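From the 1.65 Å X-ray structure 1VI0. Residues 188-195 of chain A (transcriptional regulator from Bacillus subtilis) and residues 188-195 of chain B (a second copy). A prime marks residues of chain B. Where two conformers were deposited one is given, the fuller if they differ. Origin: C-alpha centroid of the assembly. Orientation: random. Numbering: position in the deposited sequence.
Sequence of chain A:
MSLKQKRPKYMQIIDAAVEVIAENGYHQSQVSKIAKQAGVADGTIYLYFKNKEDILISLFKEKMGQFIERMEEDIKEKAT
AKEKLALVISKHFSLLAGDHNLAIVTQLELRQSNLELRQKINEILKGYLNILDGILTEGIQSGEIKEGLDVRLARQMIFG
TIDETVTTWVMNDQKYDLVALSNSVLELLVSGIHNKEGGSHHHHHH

Chain A (188-195) LLVSGIHN
Chain B, residues 188-195: LLVSGIHN

The two copies meet where a helix ends, and each chain's carbonyls at Leu189 and Val190 accept hydrogen bonds from the backbone of its partner. Residues 188-191 form the last turn of a helix in both chains, closed by the hydrogen bond from Gly192 N to Leu188 O (2.8 Å) and from Gly192′ N to Leu188′ O (2.7 Å). Gly192 then leaves helical space with positive phi (71/-167; Gly192′ 63/-171), and the two glycines form the centre of the register, Gly192 CA lying 4.1 Å from Gly192′ CA. A CB on either would point toward the partner and fall 2.6 Å from its Leu189 and Val190 carbonyl oxygens, so the close approach requires glycine.

Beyond the turn, two successive amides serve these carbonyls, which find no amide donor within their own stretch. Ile193 N donates to Leu189′ O (3.0 Å) and His194 N to Val190′ O (3.0 Å); reciprocally, Ile193′ N donates to Leu189 O (2.9 Å) and His194′ N to Val190 O (3.0 Å, nearly linear at 166°). Ser191 O and Ser191′ O, both acceptors, sit 3.4 Å apart without bonding.

The histidines break the symmetry. His194 (chi1 77°, p; chi2 -72°) brings its ring edge to Val190′ O, where ND1 adds a weak hydrogen bond (2.8 Å, 128°) to the one from its own backbone N. His194′ (chi1 -105°, between wells; chi2 9°), one of two deposited conformers, instead lays a ring face against Val190, whose CG1 is 3.7 Å from the centroid of the His194′ ring in a CH-pi contact.

Both valines are t (167°), with CB directed away from the partner. The leucines at 188 and 189 are all m,t and the isoleucines p,t, their CB atoms directed sideways. Asn195 (chi1 t) makes no contact across the pair; its ND2 is hydrogen-bonded elsewhere in the structure.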

# COMPACT_ATOMS: atom_id res chain seq x y z
N LEU A 188 0.95 18.88 0.81
CA LEU A 188 -0.18 18.16 1.36
C LEU A 188 0.24 17.54 2.72
O LEU A 188 -0.57 17.69 3.65
CB LEU A 188 -0.64 17.00 0.44
CG LEU A 188 -1.52 17.57 -0.76
CD1 LEU A 188 -1.59 16.60 -1.87
CD2 LEU A 188 -2.88 17.92 -0.16
N LEU A 189 1.42 16.97 2.83
CA LEU A 189 1.88 16.35 4.10
C LEU A 189 2.16 17.43 5.15
O LEU A 189 1.80 17.28 6.33
CB LEU A 189 3.13 15.51 3.84
CG LEU A 189 2.91 14.22 2.99
CD1 LEU A 189 4.18 13.61 2.53
CD2 LEU A 189 2.06 13.23 3.81
N VAL A 190 2.70 18.57 4.74
CA VAL A 190 3.08 19.67 5.59
C VAL A 190 1.90 20.40 6.16
O VAL A 190 1.90 20.66 7.36
CB VAL A 190 4.11 20.59 4.88
CG1 VAL A 190 4.24 21.90 5.66
CG2 VAL A 190 5.42 19.89 4.69
N SER A 191 0.84 20.69 5.39
CA SER A 191 -0.28 21.50 5.83
C SER A 191 -1.62 20.80 5.81
O SER A 191 -2.61 21.43 6.28
CB SER A 191 -0.39 22.80 4.97
OG SER A 191 0.84 23.52 5.05
N GLY A 192 -1.75 19.62 5.27
CA GLY A 192 -2.96 18.84 5.27
C GLY A 192 -4.02 19.44 4.34
O GLY A 192 -3.65 20.31 3.53
N ILE A 193 -5.27 18.98 4.43
CA ILE A 193 -6.30 19.47 3.50
C ILE A 193 -7.12 20.61 4.03
O ILE A 193 -7.93 21.21 3.27
CB ILE A 193 -7.27 18.29 3.15
CG1 ILE A 193 -8.11 17.92 4.36
CG2 ILE A 193 -6.51 17.10 2.57
CD1 ILE A 193 -8.97 16.69 4.21
N HIS A 194 -7.02 21.03 5.28
CA HIS A 194 -7.86 22.08 5.84
C HIS A 194 -7.69 23.42 5.11
O HIS A 194 -6.56 23.74 4.71
CB HIS A 194 -7.52 22.31 7.32
CG HIS A 194 -6.26 23.08 7.54
ND1 HIS A 194 -4.99 22.59 7.33
CD2 HIS A 194 -6.09 24.36 7.98
CE1 HIS A 194 -4.10 23.52 7.60
NE2 HIS A 194 -4.73 24.61 8.00
N ASN A 195 -8.74 24.21 5.06
CA ASN A 195 -8.63 25.56 4.43
C ASN A 195 -7.95 26.52 5.41
O ASN A 195 -8.21 26.45 6.61
CB ASN A 195 -9.98 26.12 4.06
CG ASN A 195 -9.97 27.40 3.26
OD1 ASN A 195 -9.34 28.41 3.58
ND2 ASN A 195 -10.70 27.39 2.13
N LEU B 188 -4.04 14.27 11.42
CA LEU B 188 -2.79 14.39 10.62
C LEU B 188 -3.14 14.78 9.17
O LEU B 188 -2.48 15.60 8.55
CB LEU B 188 -2.09 13.06 10.57
CG LEU B 188 -1.26 12.78 11.88
CD1 LEU B 188 -0.70 11.38 11.66
CD2 LEU B 188 -0.19 13.84 11.95
N LEU B 189 -4.20 14.17 8.66
CA LEU B 189 -4.60 14.50 7.27
C LEU B 189 -5.15 15.90 7.20
O LEU B 189 -4.89 16.54 6.17
CB LEU B 189 -5.66 13.46 6.84
CG LEU B 189 -5.07 12.05 6.63
CD1 LEU B 189 -6.18 11.01 6.53
CD2 LEU B 189 -4.16 11.94 5.40
N VAL B 190 -5.92 16.32 8.18
CA VAL B 190 -6.56 17.65 8.12
C VAL B 190 -5.56 18.77 8.31
O VAL B 190 -5.61 19.83 7.64
CB VAL B 190 -7.66 17.73 9.20
CG1 VAL B 190 -8.17 19.13 9.42
CG2 VAL B 190 -8.81 16.77 8.87
N SER B 191 -4.61 18.59 9.25
CA SER B 191 -3.66 19.63 9.60
C SER B 191 -2.20 19.40 9.26
O SER B 191 -1.45 20.43 9.28
CB SER B 191 -3.76 19.86 11.16
OG SER B 191 -5.01 20.53 11.36
N GLY B 192 -1.81 18.25 8.78
CA GLY B 192 -0.45 17.94 8.36
C GLY B 192 0.56 18.02 9.52
O GLY B 192 0.12 17.95 10.67
N ILE B 193 1.82 17.93 9.19
CA ILE B 193 2.86 17.85 10.23
C ILE B 193 3.43 19.15 10.70
O ILE B 193 4.08 19.20 11.78
CB ILE B 193 3.97 16.90 9.72
CG1 ILE B 193 4.80 17.46 8.60
CG2 ILE B 193 3.40 15.54 9.44
CD1 ILE B 193 5.99 16.65 8.15
N HIS B 194 3.26 20.27 9.99
CA HIS B 194 3.82 21.52 10.46
C HIS B 194 3.17 22.03 11.74
O HIS B 194 2.03 21.75 12.07
CB HIS B 194 3.84 22.61 9.40
CG HIS B 194 5.24 22.82 8.87
ND1 HIS B 194 6.28 21.96 9.18
CD2 HIS B 194 5.77 23.77 8.07
CE1 HIS B 194 7.39 22.39 8.59
NE2 HIS B 194 7.09 23.48 7.90
N ASN B 195 3.96 22.77 12.53
CA ASN B 195 3.35 23.36 13.73
C ASN B 195 2.80 24.76 13.37
O ASN B 195 1.67 25.04 13.82
CB ASN B 195 4.33 23.43 14.87
CG ASN B 195 5.39 24.48 14.78
OD1 ASN B 195 6.07 24.68 13.77
ND2 ASN B 195 5.52 25.18 15.92